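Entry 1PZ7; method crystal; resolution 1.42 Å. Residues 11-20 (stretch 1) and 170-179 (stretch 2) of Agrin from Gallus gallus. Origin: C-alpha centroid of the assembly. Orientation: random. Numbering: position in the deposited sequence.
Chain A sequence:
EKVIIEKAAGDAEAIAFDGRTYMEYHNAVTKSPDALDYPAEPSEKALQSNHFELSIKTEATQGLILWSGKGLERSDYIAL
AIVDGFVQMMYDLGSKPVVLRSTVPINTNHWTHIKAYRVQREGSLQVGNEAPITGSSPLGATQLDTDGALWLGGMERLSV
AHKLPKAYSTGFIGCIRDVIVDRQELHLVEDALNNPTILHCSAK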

# COMPACT_ATOMS: atom_id res chain seq x y z
N ASP A 11 -12.99 7.32 -18.52
CA ASP A 11 -13.55 7.22 -17.16
C ASP A 11 -12.48 7.11 -16.07
O ASP A 11 -11.93 8.12 -15.66
N ALA A 12 -12.19 5.90 -15.60
CA ALA A 12 -11.19 5.73 -14.55
C ALA A 12 -9.79 5.92 -15.12
O ALA A 12 -9.39 5.22 -16.05
N GLU A 13 -9.03 6.85 -14.55
CA GLU A 13 -7.66 7.08 -14.98
C GLU A 13 -6.77 5.99 -14.40
O GLU A 13 -6.53 5.97 -13.19
N ALA A 14 -6.29 5.09 -15.25
CA ALA A 14 -5.45 3.98 -14.82
C ALA A 14 -3.99 4.26 -15.17
O ALA A 14 -3.66 4.52 -16.32
N ILE A 15 -3.13 4.19 -14.16
CA ILE A 15 -1.71 4.47 -14.32
C ILE A 15 -0.90 3.18 -14.38
O ILE A 15 -1.16 2.24 -13.64
N ALA A 16 0.08 3.15 -15.28
CA ALA A 16 0.92 1.99 -15.49
C ALA A 16 2.20 2.08 -14.69
O ALA A 16 2.77 3.17 -14.54
N PHE A 17 2.64 0.94 -14.19
CA PHE A 17 3.86 0.81 -13.40
C PHE A 17 4.75 -0.21 -14.10
O PHE A 17 4.31 -1.32 -14.39
N ASP A 18 5.99 0.18 -14.39
CA ASP A 18 6.88 -0.68 -15.18
C ASP A 18 7.94 -1.42 -14.37
O ASP A 18 8.79 -2.08 -14.94
N GLY A 19 7.88 -1.32 -13.04
CA GLY A 19 8.86 -1.97 -12.20
C GLY A 19 9.82 -0.99 -11.54
O GLY A 19 10.40 -1.29 -10.50
N ARG A 20 10.01 0.17 -12.17
CA ARG A 20 10.83 1.23 -11.60
C ARG A 20 9.95 2.41 -11.20
O ARG A 20 10.42 3.36 -10.58
N THR A 170 10.65 -5.40 -4.71
CA THR A 170 10.35 -5.59 -6.11
C THR A 170 9.33 -4.56 -6.57
O THR A 170 8.24 -4.49 -6.03
N GLY A 171 9.68 -3.77 -7.57
CA GLY A 171 8.76 -2.79 -8.10
C GLY A 171 7.54 -3.45 -8.72
O GLY A 171 7.66 -4.47 -9.40
N PHE A 172 6.37 -2.88 -8.48
CA PHE A 172 5.13 -3.40 -9.04
C PHE A 172 5.11 -3.21 -10.55
O PHE A 172 5.47 -2.15 -11.05
N ILE A 173 4.69 -4.25 -11.26
CA ILE A 173 4.48 -4.14 -12.70
C ILE A 173 3.00 -4.41 -12.94
O ILE A 173 2.50 -5.49 -12.63
N GLY A 174 2.30 -3.42 -13.47
CA GLY A 174 0.87 -3.55 -13.71
C GLY A 174 0.22 -2.19 -13.72
O GLY A 174 0.88 -1.18 -13.95
N CYS A 175 -1.08 -2.15 -13.48
CA CYS A 175 -1.81 -0.90 -13.47
C CYS A 175 -2.58 -0.71 -12.19
O CYS A 175 -3.00 -1.69 -11.56
N ILE A 176 -2.77 0.55 -11.81
CA ILE A 176 -3.52 0.89 -10.61
C ILE A 176 -4.50 2.01 -10.92
O ILE A 176 -4.20 2.91 -11.70
N ARG A 177 -5.67 1.95 -10.30
CA ARG A 177 -6.67 3.01 -10.44
C ARG A 177 -7.50 3.11 -9.18
O ARG A 177 -7.53 2.20 -8.36
N ASP A 178 -8.17 4.25 -9.03
CA ASP A 178 -9.12 4.49 -7.95
C ASP A 178 -8.58 4.16 -6.56
O ASP A 178 -9.14 3.34 -5.83
N VAL A 179 -7.49 4.82 -6.21
CA VAL A 179 -6.86 4.63 -4.92
C VAL A 179 -7.48 5.56 -3.89
O VAL A 179 -7.49 6.78 -4.07

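What satisfies the backbone donors and acceptors between the two strands? They run antiparallel, and two pairs of residues exchange hydrogen bonds. Ile15 N gives to Ile176 O at 3.0 Å, and Ile176 N returns the bond to Ile15 O, also at 3.0 Å. Two residues on, Phe17 N gives to Gly174 O at 2.8 Å, and Gly174 N to Phe17 O at 3.0 Å. The same carbonyls also receive CA-H contacts, the shortest from Cys175 CA to Ile15 O at 3.2 Å, so each is approached by more than its amide donor.

Which side chains fill the buried face? Those of Ile15, Phe17 and Ile176 lie on one side of the sheet. Phe17 (chi1 m) is covered most by the other stretch: Ile176 (chi1 m, chi2 t) sets its CD1 over one ring face, 3.6 Å from Phe17 CE2. Phe172 (chi1 t) starts sideways, but its ring comes nearer, its edge turned toward the Phe17 face in an offset edge-to-face pair with centroids 5.9 Å apart; Phe172 CD1 lies 3.7 Å from Phe17 CB. Gly174 leaves room for this ring, since a CB there would fall 2.6 Å from Phe172 CZ. Ile15 (m, m) leads its end away.

What occupies the other face? Ala16 CB lies 4.3 Å from Cys175 SG; Cys175 (chi1 m) is covalently bonded elsewhere in the structure. Ile173 (m, t) rests its CG1 3.7 Å from Gly19 N. Asp18 (chi1 p) takes two bonds on its carboxylate from its own stretch: Arg20 N gives to Asp18 OD2 at 2.8 Å, while Arg20 NH2 forms a salt bridge with Asp18 OD1 at 3.1 Å; OD2 has a further partner elsewhere in the structure. Close approach continues at the glycines, where Gly171 CA sits 3.3 Å from Gly19 O; a CB on Gly171 would clash with that oxygen.

How are the polar groups served where the regular pairing gives out? Water takes over at both ends. Near Gly19, one water accepts a weak bond from Gly19 N at 2.9 Å and lies 2.7 Å from Phe172 O. At the other end, a second water gives to Glu13 O at 2.8 Å and accepts from Asp178 N at 3.0 Å, joining two backbone groups. A third accepts from Arg177 NH2 at 3.0 Å and gives a weak bond to Ala12 O at 3.3 Å. Arg177 (chi1 p, then t, t) begins toward the first stretch, and its CD packs 4.0 Å from Ala12 CB before the guanidinium leads away to that water.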

# COMPACT_ATOMS: atom_id res chain seq x y z
CB ASP A 11 -14.56 6.07 -17.06
CG ASP A 11 -15.95 6.48 -17.53
OD1 ASP A 11 -16.85 5.60 -17.56
OD2 ASP A 11 -16.24 7.64 -17.88
CB ALA A 12 -11.31 4.37 -13.92
CB GLU A 13 -7.18 8.46 -14.55
CG GLU A 13 -5.71 8.70 -14.85
CD GLU A 13 -5.38 10.16 -15.05
OE1 GLU A 13 -4.53 10.47 -15.92
OE2 GLU A 13 -5.95 11.01 -14.34
CB ALA A 14 -5.91 2.69 -15.45
CB ILE A 15 -1.24 5.37 -13.16
CG1 ILE A 15 -1.98 6.71 -13.18
CG2 ILE A 15 0.27 5.58 -13.22
CD1 ILE A 15 -1.85 7.48 -14.47
CB ALA A 16 1.24 1.83 -16.97
CB PHE A 17 3.52 0.36 -11.98
CG PHE A 17 2.78 1.40 -11.19
CD1 PHE A 17 3.44 2.16 -10.24
CD2 PHE A 17 1.44 1.66 -11.44
CE1 PHE A 17 2.76 3.14 -9.53
CE2 PHE A 17 0.77 2.63 -10.74
CZ PHE A 17 1.43 3.37 -9.79
CB ASP A 18 7.56 0.15 -16.27
CG ASP A 18 8.56 1.15 -15.72
OD1 ASP A 18 9.16 1.89 -16.53
OD2 ASP A 18 8.82 1.26 -14.50
CB ARG A 20 11.84 1.74 -12.62
CG ARG A 20 12.87 0.74 -13.04
CD ARG A 20 13.65 1.23 -14.24
NE ARG A 20 12.77 1.40 -15.40
CZ ARG A 20 13.02 2.19 -16.44
NH1 ARG A 20 14.14 2.90 -16.50
NH2 ARG A 20 12.15 2.26 -17.43
CB THR A 170 9.78 -7.00 -6.32
OG1 THR A 170 10.72 -7.97 -5.84
CG2 THR A 170 9.60 -7.30 -7.80
CB PHE A 172 3.95 -2.65 -8.43
CG PHE A 172 2.62 -3.03 -9.03
CD1 PHE A 172 1.89 -2.12 -9.75
CD2 PHE A 172 2.10 -4.30 -8.85
CE1 PHE A 172 0.66 -2.45 -10.29
CE2 PHE A 172 0.87 -4.65 -9.39
CZ PHE A 172 0.15 -3.72 -10.11
CB ILE A 173 5.34 -5.13 -13.50
CG1 ILE A 173 6.82 -4.83 -13.27
CG2 ILE A 173 4.97 -5.05 -14.99
CD1 ILE A 173 7.77 -5.83 -13.91
CB CYS A 175 -2.78 -0.86 -14.63
SG CYS A 175 -1.99 -0.96 -16.24
CB ILE A 176 -2.57 1.34 -9.48
CG1 ILE A 176 -1.55 0.23 -9.19
CG2 ILE A 176 -3.37 1.70 -8.23
CD1 ILE A 176 -0.54 0.59 -8.14
CB ARG A 177 -7.58 2.74 -11.64
CG ARG A 177 -8.60 1.64 -11.41
CD ARG A 177 -9.33 1.19 -12.66
NE ARG A 177 -10.35 0.18 -12.35
CZ ARG A 177 -11.03 -0.51 -13.26
NH1 ARG A 177 -11.93 -1.40 -12.86
NH2 ARG A 177 -10.84 -0.30 -14.55
CB ASP A 178 -10.41 3.71 -8.23
CG ASP A 178 -11.13 4.22 -9.45
OD1 ASP A 178 -11.90 3.45 -10.06
OD2 ASP A 178 -11.00 5.39 -9.87
CB VAL A 179 -5.34 4.87 -4.99
CG1 VAL A 179 -4.69 4.62 -3.64
CG2 VAL A 179 -4.70 3.98 -6.05
O HOH W 1 -9.51 1.91 -16.05
O HOH W 2 -7.32 6.61 -10.63
O HOH W 3 7.04 0.02 -10.57